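Putative polysaccharide biosynthesis protein with aminopeptidase-like domain (Clostridium acetobutylicum, PDB 3K9T) binds one zinc ion per subunit and, despite an aminopeptidase-like domain, probably acts in the biosynthesis of modified polysaccharides rather than as a peptidase. Local coordinates at residues 21-26 and 200-205; 182-187 and 247-252; 274-279 and 347-352. All blocks are in the same frame, centred on the assembly; numbering follows the deposited sequence.

Contact 1 (21-26 and 200-205); sequences NLIEEL and GVALIT
Leu22 and Ile23 of one helix close over Ala202 of the second, while Leu26 meets Val201 beside it and Thr205 lies on the flank. The two short helical segments run in largely opposed directions, at 135°, with axes 9.2 Å apart at closest approach; the small methyl of Ala202 lets the backbones come near, and Ile23 CA lies 6.1 Å from Ala202 CA. The tight part is here. Ile23 CG1 sits 3.6 Å from Ala202 CB, while Leu22 covers the same methyl with CB, CG and CD2. The Leu22 side chain is directed across the gap by a chi1 of 177°, CG anti to the backbone N, and its CD2 then reaches past the alanine to meet Thr205 CG2 at 3.8 Å, the two side chains crossing at about a right angle. A further apolar pair is Leu26 CD1 against Val201 CG1, at 3.9 Å. Thr205 offers only carbon to this surface: its hydroxyl turns back along its own helix, OG1 donating to Val201 O at 2.9 Å. That carbonyl also takes the helical bond from Thr205 N, the two donors coming from opposite faces of its plane. The other side of helix 12-26 faces solvent. Asn21 and Glu24 are exposed there and leave the second helix untouched; Glu25, partly exposed, forms a salt bridge with Lys47. The buried face continues into helix 36-45, where Ile44 touches Leu22 and Leu26, whereas helix 194-211 lies with Ile204 and Thr205 against Phe224 of strand 219-225, which places helix 12-26 over a helix that itself lies on the central sheet.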
ATOM      1  N   ASN A  21       3.896 -32.100  31.248  1.00 23.91           N
ATOM      2  CA  ASN A  21       4.009 -33.464  31.761  1.00 22.50           C
ATOM      3  C   ASN A  21       4.005 -34.528  30.661  1.00 23.27           C
ATOM      4  O   ASN A  21       4.712 -35.537  30.790  1.00 24.36           O
ATOM      5  CB  ASN A  21       2.908 -33.753  32.752  1.00 20.19           C
ATOM      6  CG  ASN A  21       3.049 -32.966  34.044  1.00 21.37           C
ATOM      7  OD1 ASN A  21       4.120 -32.451  34.367  1.00 25.92           O
ATOM      8  ND2 ASN A  21       1.943 -32.874  34.808  1.00 23.02           N
ATOM      9  N   LEU A  22       3.215 -34.296  29.604  1.00 22.13           N
ATOM     10  CA  LEU A  22       3.207 -35.149  28.420  1.00 22.48           C
ATOM     11  C   LEU A  22       4.565 -35.058  27.698  1.00 24.37           C
ATOM     12  O   LEU A  22       5.123 -36.074  27.256  1.00 26.48           O
ATOM     13  CB  LEU A  22       2.060 -34.752  27.470  1.00 23.17           C
ATOM     14  CG  LEU A  22       1.911 -35.489  26.117  1.00 27.26           C
ATOM     15  CD1 LEU A  22       2.067 -37.007  26.305  1.00 15.34           C
ATOM     16  CD2 LEU A  22       0.582 -35.113  25.344  1.00 10.62           C
ATOM     17  N   ILE A  23       5.102 -33.842  27.584  1.00 24.72           N
ATOM     18  CA  ILE A  23       6.410 -33.637  26.973  1.00 23.13           C
ATOM     19  C   ILE A  23       7.424 -34.421  27.786  1.00 25.69           C
ATOM     20  O   ILE A  23       8.228 -35.184  27.239  1.00 26.38           O
ATOM     21  CB  ILE A  23       6.793 -32.125  26.924  1.00 23.94           C
ATOM     22  CG1 ILE A  23       5.912 -31.382  25.883  1.00 21.77           C
ATOM     23  CG2 ILE A  23       8.365 -31.931  26.725  1.00 12.13           C
ATOM     24  CD1 ILE A  23       5.946 -29.866  25.996  1.00 15.31           C
ATOM     25  N   GLU A  24       7.380 -34.258  29.100  1.00 24.82           N
ATOM     26  CA  GLU A  24       8.363 -34.936  29.941  1.00 27.28           C
ATOM     27  C   GLU A  24       8.287 -36.463  29.760  1.00 28.03           C
ATOM     28  O   GLU A  24       9.316 -37.119  29.648  1.00 29.90           O
ATOM     29  CB  GLU A  24       8.154 -34.540  31.396  1.00 26.26           C
ATOM     30  CG  GLU A  24       9.234 -34.997  32.343  1.00 36.36           C
ATOM     31  CD  GLU A  24       8.997 -34.471  33.740  1.00 38.00           C
ATOM     32  OE1 GLU A  24       8.027 -34.938  34.342  1.00 50.16           O
ATOM     33  OE2 GLU A  24       9.734 -33.580  34.219  1.00 46.13           O
ATOM     34  N   GLU A  25       7.070 -37.015  29.748  1.00 26.79           N
ATOM     35  CA  GLU A  25       6.870 -38.440  29.510  1.00 26.75           C
ATOM     36  C   GLU A  25       7.413 -38.871  28.131  1.00 26.21           C
ATOM     37  O   GLU A  25       8.019 -39.933  27.989  1.00 26.59           O
ATOM     38  CB  GLU A  25       5.380 -38.811  29.615  1.00 26.31           C
ATOM     39  CG  GLU A  25       5.129 -40.314  29.396  1.00 25.43           C
ATOM     40  CD  GLU A  25       3.716 -40.786  29.747  1.00 26.83           C
ATOM     41  OE1 GLU A  25       2.859 -39.974  30.137  1.00 30.05           O
ATOM     42  OE2 GLU A  25       3.468 -42.000  29.629  1.00 28.92           O
ATOM     43  N   LEU A  26       7.197 -38.054  27.115  1.00 23.85           N
ATOM     44  CA  LEU A  26       7.662 -38.410  25.785  1.00 23.62           C
ATOM     45  C   LEU A  26       9.194 -38.215  25.591  1.00 22.44           C
ATOM     46  O   LEU A  26       9.818 -38.820  24.698  1.00 21.23           O
ATOM     47  CB  LEU A  26       6.868 -37.604  24.722  1.00 24.86           C
ATOM     48  CG  LEU A  26       5.389 -37.929  24.472  1.00 20.02           C
ATOM     49  CD1 LEU A  26       4.733 -36.937  23.506  1.00 17.59           C
ATOM     50  CD2 LEU A  26       5.231 -39.330  23.929  1.00 26.43           C
ATOM     51  N   GLY A 200       4.960 -29.315  19.865  1.00 26.63           N
ATOM     52  CA  GLY A 200       3.844 -29.369  18.903  1.00 27.46           C
ATOM     53  C   GLY A 200       2.993 -30.602  19.111  1.00 26.92           C
ATOM     54  O   GLY A 200       1.749 -30.560  19.017  1.00 23.35           O
ATOM     55  N   VAL A 201       3.687 -31.710  19.394  1.00 28.00           N
ATOM     56  CA  VAL A 201       3.047 -32.985  19.625  1.00 24.56           C
ATOM     57  C   VAL A 201       2.158 -32.858  20.852  1.00 24.76           C
ATOM     58  O   VAL A 201       0.987 -33.183  20.769  1.00 21.85           O
ATOM     59  CB  VAL A 201       4.059 -34.156  19.807  1.00 22.33           C
ATOM     60  CG1 VAL A 201       3.315 -35.433  20.248  1.00 16.56           C
ATOM     61  CG2 VAL A 201       4.791 -34.390  18.540  1.00 13.04           C
ATOM     62  N   ALA A 202       2.698 -32.352  21.972  1.00 22.25           N
ATOM     63  CA  ALA A 202       1.878 -32.249  23.197  1.00 18.95           C
ATOM     64  C   ALA A 202       0.781 -31.211  23.042  1.00 19.48           C
ATOM     65  O   ALA A 202      -0.329 -31.448  23.524  1.00 17.52           O
ATOM     66  CB  ALA A 202       2.703 -31.997  24.439  1.00 17.27           C
ATOM     67  N   LEU A 203       1.049 -30.102  22.335  1.00 21.02           N
ATOM     68  CA  LEU A 203       0.021 -29.053  22.168  1.00 23.32           C
ATOM     69  C   LEU A 203      -1.194 -29.538  21.383  1.00 24.86           C
ATOM     70  O   LEU A 203      -2.320 -29.380  21.809  1.00 27.90           O
ATOM     71  CB  LEU A 203       0.603 -27.783  21.527  1.00 22.37           C
ATOM     72  CG  LEU A 203      -0.412 -26.728  21.060  1.00 23.97           C
ATOM     73  CD1 LEU A 203      -0.966 -26.118  22.271  1.00 18.97           C
ATOM     74  CD2 LEU A 203       0.165 -25.648  20.133  1.00 20.63           C
ATOM     75  N   ILE A 204      -0.948 -30.079  20.206  1.00 25.75           N
ATOM     76  CA  ILE A 204      -1.991 -30.549  19.306  1.00 26.66           C
ATOM     77  C   ILE A 204      -2.797 -31.643  20.032  1.00 27.44           C
ATOM     78  O   ILE A 204      -4.014 -31.694  19.902  1.00 26.42           O
ATOM     79  CB  ILE A 204      -1.303 -31.017  17.971  1.00 28.38           C
ATOM     80  CG1 ILE A 204      -0.820 -29.795  17.190  1.00 34.24           C
ATOM     81  CG2 ILE A 204      -2.131 -31.787  17.093  1.00 23.21           C
ATOM     82  CD1 ILE A 204      -1.843 -28.830  16.943  1.00 30.97           C
ATOM     83  N   THR A 205      -2.134 -32.459  20.857  1.00 25.86           N
ATOM     84  CA  THR A 205      -2.835 -33.481  21.620  1.00 25.34           C
ATOM     85  C   THR A 205      -3.909 -32.842  22.508  1.00 25.53           C
ATOM     86  O   THR A 205      -5.090 -33.242  22.473  1.00 23.85           O
ATOM     87  CB  THR A 205      -1.865 -34.369  22.396  1.00 25.41           C
ATOM     88  OG1 THR A 205      -1.079 -35.082  21.432  1.00 24.47           O
ATOM     89  CG2 THR A 205      -2.619 -35.391  23.302  1.00 15.37           C
TER

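Contact 2 (182-187 and 247-252); sequences ILLTTY and MGLVAT
Strands 182-187 and 247-250 run parallel, 12° apart, and Leu183 and Thr185 each give and take a backbone hydrogen bond: Leu183 N to Met247 O, Leu249 N to Leu183 O, Thr185 N to Leu249 O, and Ala251 N to Thr185 O at 2.9 Å. Ile182, Leu184, Met247 (a selenomethionine) and Leu249 share one face of the sheet. There Leu184 and Leu249 run alongside one another in the same direction, with Leu184 CD2 3.7 Å from Leu249 CB. Thr185 and Val250 occupy the other face, Thr185 OG1 lying 3.3 Å from Val250 CG2. Gly248 sits beside Leu183, its CA only 3.0 Å from Leu183 O. Beyond the ladder, side chains take over the pairing. Thr186 OG1, anti to its backbone N (chi1 -164°), donates to Ala251 O at 2.7 Å and also bonds Asn197 ND2. Tyr187 has its CG between the backbone N and carbonyl carbon (chi1 55°), and its ring reaches across to Thr252, whose OG1 is 2.8 Å from Tyr187 OH. That phenol oxygen is further hydrogen-bonded to Asp196 OD1, a zinc ligand, and the ring meets that of another ligand, His190. The pair thus passes from a mainly apolar, backbone-bonded part to a polar end that is also buried: with the side chain of Tyr187 about 4 Å from the zinc ion, its bond to Asp196 is consistent with a second-shell role in positioning that ligand.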
ATOM      1  N   ILE A 182     -10.705 -28.177   9.110  1.00 24.54           N
ATOM      2  CA  ILE A 182      -9.541 -27.435   9.565  1.00 25.11           C
ATOM      3  C   ILE A 182      -8.501 -28.540   9.902  1.00 27.59           C
ATOM      4  O   ILE A 182      -8.847 -29.509  10.608  1.00 26.51           O
ATOM      5  CB  ILE A 182      -9.860 -26.575  10.806  1.00 25.28           C
ATOM      6  CG1 ILE A 182     -11.056 -25.639  10.546  1.00 25.30           C
ATOM      7  CG2 ILE A 182      -8.607 -25.878  11.327  1.00 16.50           C
ATOM      8  CD1 ILE A 182     -10.918 -24.612   9.420  1.00 27.49           C
ATOM      9  N   LEU A 183      -7.276 -28.409   9.366  1.00 25.86           N
ATOM     10  CA  LEU A 183      -6.194 -29.387   9.519  1.00 24.08           C
ATOM     11  C   LEU A 183      -5.112 -28.852  10.462  1.00 26.07           C
ATOM     12  O   LEU A 183      -4.605 -27.744  10.281  1.00 25.55           O
ATOM     13  CB  LEU A 183      -5.572 -29.691   8.145  1.00 24.55           C
ATOM     14  CG  LEU A 183      -4.419 -30.730   8.030  1.00 27.30           C
ATOM     15  CD1 LEU A 183      -4.836 -32.234   8.337  1.00 18.88           C
ATOM     16  CD2 LEU A 183      -3.731 -30.602   6.672  1.00 19.68           C
ATOM     17  N   LEU A 184      -4.763 -29.632  11.480  1.00 25.71           N
ATOM     18  CA  LEU A 184      -3.730 -29.233  12.414  1.00 26.41           C
ATOM     19  C   LEU A 184      -2.733 -30.363  12.416  1.00 26.49           C
ATOM     20  O   LEU A 184      -3.083 -31.471  12.777  1.00 27.07           O
ATOM     21  CB  LEU A 184      -4.327 -29.015  13.808  1.00 28.00           C
ATOM     22  CG  LEU A 184      -5.346 -27.870  13.832  1.00 28.98           C
ATOM     23  CD1 LEU A 184      -6.096 -27.872  15.105  1.00 21.19           C
ATOM     24  CD2 LEU A 184      -4.631 -26.546  13.668  1.00 34.81           C
ATOM     25  N   THR A 185      -1.498 -30.094  12.005  1.00 24.71           N
ATOM     26  CA  THR A 185      -0.515 -31.143  11.852  1.00 23.11           C
ATOM     27  C   THR A 185       0.683 -30.878  12.739  1.00 23.89           C
ATOM     28  O   THR A 185       0.973 -29.731  13.089  1.00 25.08           O
ATOM     29  CB  THR A 185      -0.040 -31.244  10.376  1.00 24.25           C
ATOM     30  OG1 THR A 185       0.994 -30.278  10.107  1.00 26.02           O
ATOM     31  CG2 THR A 185      -1.202 -31.028   9.428  1.00 19.60           C
ATOM     32  N   THR A 186       1.386 -31.938  13.106  1.00 22.15           N
ATOM     33  CA  THR A 186       2.649 -31.774  13.804  1.00 22.80           C
ATOM     34  C   THR A 186       3.535 -32.987  13.483  1.00 25.83           C
ATOM     35  O   THR A 186       3.017 -34.046  13.081  1.00 25.88           O
ATOM     36  CB  THR A 186       2.437 -31.564  15.309  1.00 22.17           C
ATOM     37  OG1 THR A 186       3.645 -31.054  15.886  1.00 22.36           O
ATOM     38  CG2 THR A 186       1.999 -32.878  16.014  1.00 17.53           C
ATOM     39  N   TYR A 187       4.853 -32.850  13.673  1.00 24.92           N
ATOM     40  CA  TYR A 187       5.769 -33.911  13.270  1.00 23.58           C
ATOM     41  C   TYR A 187       6.402 -34.699  14.439  1.00 23.74           C
ATOM     42  O   TYR A 187       6.814 -34.147  15.456  1.00 21.36           O
ATOM     43  CB  TYR A 187       6.792 -33.393  12.228  1.00 24.21           C
ATOM     44  CG  TYR A 187       7.579 -32.189  12.655  1.00 23.79           C
ATOM     45  CD1 TYR A 187       8.714 -32.342  13.404  1.00 20.07           C
ATOM     46  CD2 TYR A 187       7.187 -30.895  12.311  1.00 24.46           C
ATOM     47  CE1 TYR A 187       9.442 -31.283  13.817  1.00 24.76           C
ATOM     48  CE2 TYR A 187       7.938 -29.807  12.712  1.00 21.02           C
ATOM     49  CZ  TYR A 187       9.060 -30.006  13.481  1.00 25.53           C
ATOM     50  OH  TYR A 187       9.845 -28.951  13.942  1.00 25.16           O
HETATM   51  N   MSE A 247      -8.582 -24.679   5.697  1.00 23.16           N
HETATM   52  CA  MSE A 247      -7.433 -24.020   6.271  1.00 24.09           C
HETATM   53  C   MSE A 247      -6.653 -24.985   7.183  1.00 24.85           C
HETATM   54  O   MSE A 247      -7.109 -26.070   7.514  1.00 23.75           O
HETATM   55  CB  MSE A 247      -7.850 -22.730   6.995  1.00 25.11           C
HETATM   56  CG  MSE A 247      -8.898 -22.829   8.109  1.00 30.42           C
HETATM   57 SE   MSE A 247      -9.507 -21.048   8.643  0.75 16.17          SE
HETATM   58  CE  MSE A 247     -11.357 -21.002   8.057  1.00 27.89           C
ATOM     59  N   GLY A 248      -5.439 -24.608   7.546  1.00 25.20           N
ATOM     60  CA  GLY A 248      -4.634 -25.470   8.386  1.00 25.61           C
ATOM     61  C   GLY A 248      -3.484 -24.761   9.054  1.00 23.79           C
ATOM     62  O   GLY A 248      -3.107 -23.687   8.635  1.00 24.21           O
ATOM     63  N   LEU A 249      -2.946 -25.380  10.101  1.00 21.98           N
ATOM     64  CA  LEU A 249      -1.803 -24.858  10.825  1.00 22.33           C
ATOM     65  C   LEU A 249      -0.840 -25.993  11.157  1.00 23.24           C
ATOM     66  O   LEU A 249      -1.284 -27.041  11.581  1.00 23.86           O
ATOM     67  CB  LEU A 249      -2.260 -24.181  12.138  1.00 24.60           C
ATOM     68  CG  LEU A 249      -2.929 -22.807  12.106  1.00 21.46           C
ATOM     69  CD1 LEU A 249      -3.460 -22.457  13.478  1.00 16.88           C
ATOM     70  CD2 LEU A 249      -1.961 -21.751  11.601  1.00 13.89           C
ATOM     71  N   VAL A 250       0.463 -25.786  10.963  1.00 24.25           N
ATOM     72  CA  VAL A 250       1.472 -26.731  11.395  1.00 24.02           C
ATOM     73  C   VAL A 250       2.015 -26.211  12.763  1.00 26.68           C
ATOM     74  O   VAL A 250       2.503 -25.080  12.885  1.00 25.25           O
ATOM     75  CB  VAL A 250       2.618 -26.852  10.383  1.00 25.56           C
ATOM     76  CG1 VAL A 250       3.730 -27.717  10.956  1.00 26.60           C
ATOM     77  CG2 VAL A 250       2.139 -27.373   8.996  1.00 17.85           C
ATOM     78  N   ALA A 251       1.925 -27.046  13.793  1.00 24.62           N
ATOM     79  CA  ALA A 251       2.339 -26.656  15.122  1.00 21.98           C
ATOM     80  C   ALA A 251       3.720 -27.229  15.421  1.00 25.20           C
ATOM     81  O   ALA A 251       3.935 -28.438  15.396  1.00 23.27           O
ATOM     82  CB  ALA A 251       1.339 -27.134  16.168  1.00 19.46           C
ATOM     83  N   THR A 252       4.655 -26.340  15.721  1.00 26.86           N
ATOM     84  CA  THR A 252       5.970 -26.737  16.148  1.00 28.17           C
ATOM     85  C   THR A 252       6.547 -25.598  16.965  1.00 27.65           C
ATOM     86  O   THR A 252       6.048 -24.476  16.883  1.00 25.35           O
ATOM     87  CB  THR A 252       6.867 -27.051  14.949  1.00 28.48           C
ATOM     88  OG1 THR A 252       8.157 -27.363  15.434  1.00 24.91           O
ATOM     89  CG2 THR A 252       6.962 -25.882  13.973  1.00 24.88           C
TER

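Contact 3 (274-279 and 347-352); sequences KIVEKV and LEVIYT
Two helices of the aminopeptidase-like domain meet here, the middle of helix 271-282 packing on the C-terminal part of helix 336-355, crossing at 125° with the segment axes 9.5 Å apart at closest approach. Val276 and Val349 mark the nearest backbones, and their side chains cross obliquely, Val276 CG2 touching Val349 CG2 at 3.8 Å. On the 274-279 side, Ile275 turns its CG2 branch, anti to the backbone N, to Thr352, 3.7 Å from Thr352 CB; the two side chains overlap while running in opposing senses. Val279 is gripped by both its methyls: CG1 lies on the aliphatic part of the glutamate, 3.7 Å from Glu348 CG, and CG2 stands 3.5 Å from Thr352 OG1. The threonine hydroxyl is nevertheless engaged within its own helix, where OG1 donates to Glu348 O at 2.7 Å. Thr352 N binds the same carbonyl oxygen from the opposite face of its plane. Bent at chi2 (60°), Glu348 carries its carboxylate off to a salt bridge, OE2 with Arg417 of helix 416-428, in the winged-helix region, and Thr352 touches Phe416. The interface is therefore held by aliphatic carbons, including those of Glu348 and Thr352, and apolar packing inside one domain and an ionic link to the next share the same residue, Glu348.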
ATOM      1  N   LYS A 274      -5.650 -14.079   8.112  1.00 23.46           N
ATOM      2  CA  LYS A 274      -6.396 -12.936   8.615  1.00 24.77           C
ATOM      3  C   LYS A 274      -6.859 -13.241  10.022  1.00 23.94           C
ATOM      4  O   LYS A 274      -6.813 -12.370  10.896  1.00 25.40           O
ATOM      5  CB  LYS A 274      -7.563 -12.590   7.674  1.00 28.18           C
ATOM      6  CG  LYS A 274      -7.108 -12.132   6.289  1.00 30.82           C
ATOM      7  CD  LYS A 274      -7.350 -10.696   5.948  1.00 45.72           C
ATOM      8  CE  LYS A 274      -8.734 -10.528   5.255  1.00 58.45           C
ATOM      9  NZ  LYS A 274      -8.796  -9.300   4.337  1.00 60.35           N
ATOM     10  N   ILE A 275      -7.280 -14.483  10.263  1.00 23.30           N
ATOM     11  CA  ILE A 275      -7.778 -14.848  11.605  1.00 22.74           C
ATOM     12  C   ILE A 275      -6.609 -14.840  12.601  1.00 23.14           C
ATOM     13  O   ILE A 275      -6.668 -14.184  13.644  1.00 22.17           O
ATOM     14  CB  ILE A 275      -8.462 -16.227  11.636  1.00 21.57           C
ATOM     15  CG1 ILE A 275      -9.844 -16.153  11.004  1.00 24.01           C
ATOM     16  CG2 ILE A 275      -8.563 -16.768  13.070  1.00  8.76           C
ATOM     17  CD1 ILE A 275     -10.479 -17.528  10.876  1.00 26.38           C
ATOM     18  N   VAL A 276      -5.547 -15.568  12.288  1.00 20.88           N
ATOM     19  CA  VAL A 276      -4.425 -15.602  13.234  1.00 24.83           C
ATOM     20  C   VAL A 276      -3.842 -14.194  13.507  1.00 23.98           C
ATOM     21  O   VAL A 276      -3.541 -13.879  14.644  1.00 20.24           O
ATOM     22  CB  VAL A 276      -3.300 -16.601  12.816  1.00 25.32           C
ATOM     23  CG1 VAL A 276      -2.061 -16.409  13.725  1.00 10.27           C
ATOM     24  CG2 VAL A 276      -3.850 -18.057  12.869  1.00 19.84           C
ATOM     25  N   GLU A 277      -3.715 -13.343  12.490  1.00 24.37           N
ATOM     26  CA  GLU A 277      -3.094 -12.022  12.737  1.00 26.32           C
ATOM     27  C   GLU A 277      -4.023 -11.135  13.573  1.00 26.26           C
ATOM     28  O   GLU A 277      -3.551 -10.370  14.383  1.00 26.07           O
ATOM     29  CB  GLU A 277      -2.659 -11.349  11.443  1.00 25.91           C
ATOM     30  CG  GLU A 277      -1.570 -12.145  10.685  1.00 32.36           C
ATOM     31  CD  GLU A 277      -1.456 -11.719   9.236  1.00 35.65           C
ATOM     32  OE1 GLU A 277      -1.528 -10.499   8.983  1.00 33.36           O
ATOM     33  OE2 GLU A 277      -1.300 -12.592   8.353  1.00 24.24           O
ATOM     34  N   LYS A 278      -5.338 -11.313  13.422  1.00 25.13           N
ATOM     35  CA  LYS A 278      -6.317 -10.569  14.198  1.00 24.25           C
ATOM     36  C   LYS A 278      -6.335 -11.001  15.659  1.00 23.92           C
ATOM     37  O   LYS A 278      -6.525 -10.160  16.550  1.00 22.65           O
ATOM     38  CB  LYS A 278      -7.723 -10.705  13.582  1.00 26.84           C
ATOM     39  CG  LYS A 278      -8.776  -9.707  14.119  1.00 25.85           C
ATOM     40  CD  LYS A 278      -8.323  -8.245  13.960  1.00 28.08           C
ATOM     41  CE  LYS A 278      -9.478  -7.298  14.216  1.00 26.21           C
ATOM     42  NZ  LYS A 278      -9.047  -5.933  14.585  1.00 23.95           N
ATOM     43  N   VAL A 279      -6.140 -12.299  15.918  1.00 24.15           N
ATOM     44  CA  VAL A 279      -6.017 -12.784  17.298  1.00 22.17           C
ATOM     45  C   VAL A 279      -4.738 -12.200  17.943  1.00 25.53           C
ATOM     46  O   VAL A 279      -4.788 -11.622  19.055  1.00 26.79           O
ATOM     47  CB  VAL A 279      -6.053 -14.326  17.390  1.00 24.75           C
ATOM     48  CG1 VAL A 279      -5.710 -14.778  18.789  1.00 10.50           C
ATOM     49  CG2 VAL A 279      -7.456 -14.916  16.923  1.00 17.86           C
ATOM     50  N   LEU A 347      -6.598 -22.034  20.783  1.00 27.53           N
ATOM     51  CA  LEU A 347      -8.035 -22.114  21.073  1.00 34.07           C
ATOM     52  C   LEU A 347      -8.786 -20.845  20.612  1.00 24.88           C
ATOM     53  O   LEU A 347      -9.931 -20.919  20.134  1.00 25.29           O
ATOM     54  CB  LEU A 347      -8.274 -22.390  22.569  1.00 23.97           C
ATOM     55  CG  LEU A 347      -7.936 -23.798  23.087  1.00 42.14           C
ATOM     56  CD1 LEU A 347      -8.435 -23.972  24.500  1.00 17.89           C
ATOM     57  CD2 LEU A 347      -8.542 -24.878  22.186  1.00 10.08           C
ATOM     58  N   GLU A 348      -8.145 -19.686  20.759  1.00 33.11           N
ATOM     59  CA  GLU A 348      -8.759 -18.406  20.358  1.00 26.26           C
ATOM     60  C   GLU A 348      -8.877 -18.335  18.843  1.00 23.69           C
ATOM     61  O   GLU A 348      -9.855 -17.798  18.287  1.00 19.95           O
ATOM     62  CB  GLU A 348      -7.930 -17.220  20.861  1.00 30.29           C
ATOM     63  CG  GLU A 348      -8.658 -15.862  20.761  1.00 27.03           C
ATOM     64  CD  GLU A 348      -9.936 -15.837  21.552  1.00 26.23           C
ATOM     65  OE1 GLU A 348      -9.958 -16.452  22.641  1.00 30.60           O
ATOM     66  OE2 GLU A 348     -10.924 -15.209  21.097  1.00 24.76           O
ATOM     67  N   VAL A 349      -7.848 -18.851  18.176  1.00 23.28           N
ATOM     68  CA  VAL A 349      -7.893 -18.982  16.744  1.00 20.04           C
ATOM     69  C   VAL A 349      -9.103 -19.829  16.349  1.00 15.40           C
ATOM     70  O   VAL A 349      -9.869 -19.405  15.477  1.00 24.49           O
ATOM     71  CB  VAL A 349      -6.587 -19.529  16.185  1.00 29.21           C
ATOM     72  CG1 VAL A 349      -6.757 -20.016  14.742  1.00 19.93           C
ATOM     73  CG2 VAL A 349      -5.531 -18.456  16.290  1.00 21.36           C
ATOM     74  N   ILE A 350      -9.283 -20.978  17.018  1.00 23.02           N
ATOM     75  CA  ILE A 350     -10.349 -21.933  16.695  1.00 23.66           C
ATOM     76  C   ILE A 350     -11.696 -21.320  17.002  1.00 29.31           C
ATOM     77  O   ILE A 350     -12.609 -21.418  16.190  1.00 23.52           O
ATOM     78  CB  ILE A 350     -10.168 -23.306  17.396  1.00 26.75           C
ATOM     79  CG1 ILE A 350      -8.985 -24.066  16.762  1.00 20.31           C
ATOM     80  CG2 ILE A 350     -11.445 -24.120  17.293  1.00 16.54           C
ATOM     81  CD1 ILE A 350      -8.484 -25.356  17.511  1.00 16.64           C
ATOM     82  N   TYR A 351     -11.812 -20.662  18.152  1.00 23.20           N
ATOM     83  CA  TYR A 351     -13.021 -19.887  18.467  1.00 22.69           C
ATOM     84  C   TYR A 351     -13.327 -18.890  17.335  1.00 26.40           C
ATOM     85  O   TYR A 351     -14.470 -18.745  16.949  1.00 25.60           O
ATOM     86  CB  TYR A 351     -12.854 -19.130  19.793  1.00 31.76           C
ATOM     87  CG  TYR A 351     -14.003 -18.197  20.161  1.00 18.33           C
ATOM     88  CD1 TYR A 351     -14.109 -16.910  19.607  1.00 17.50           C
ATOM     89  CD2 TYR A 351     -14.970 -18.589  21.071  1.00 15.42           C
ATOM     90  CE1 TYR A 351     -15.154 -16.068  19.955  1.00 23.70           C
ATOM     91  CE2 TYR A 351     -16.027 -17.738  21.435  1.00 32.80           C
ATOM     92  CZ  TYR A 351     -16.107 -16.482  20.882  1.00 32.52           C
ATOM     93  OH  TYR A 351     -17.147 -15.654  21.227  1.00 22.62           O
ATOM     94  N   THR A 352     -12.314 -18.221  16.790  1.00 21.72           N
ATOM     95  CA  THR A 352     -12.545 -17.231  15.716  1.00 16.29           C
ATOM     96  C   THR A 352     -13.008 -17.917  14.413  1.00 22.65           C
ATOM     97  O   THR A 352     -13.944 -17.475  13.737  1.00 26.44           O
ATOM     98  CB  THR A 352     -11.289 -16.346  15.495  1.00 29.90           C
ATOM     99  OG1 THR A 352     -10.870 -15.785  16.748  1.00 22.22           O
ATOM    100  CG2 THR A 352     -11.579 -15.215  14.523  1.00 12.10           C
TER

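How the contacts relate
The central mixed sheet joins all three contacts. Contact 2 is two of its neighbouring strands, and helices 194-211 of contact 1 and 336-355 of contact 3 pack on the face that bears Leu184 and Leu249: Ile204 CG1 of contact 1 meets Ala251 CB at 3.6 Å, and Leu249 CD1 meets Val349 CG1 of contact 3 at 4.3 Å. Centres of contacts 1 and 2 lie about 15 Å apart, those of 2 and 3 about 14 Å, while contacts 1 and 3 do not touch. Along the chain contacts 1 and 2 interleave, strand 181-187 leading on to helix 194-211; contact 3 follows. The series thus runs from helix 12-26, past the zinc site, toward the winged-helix domain.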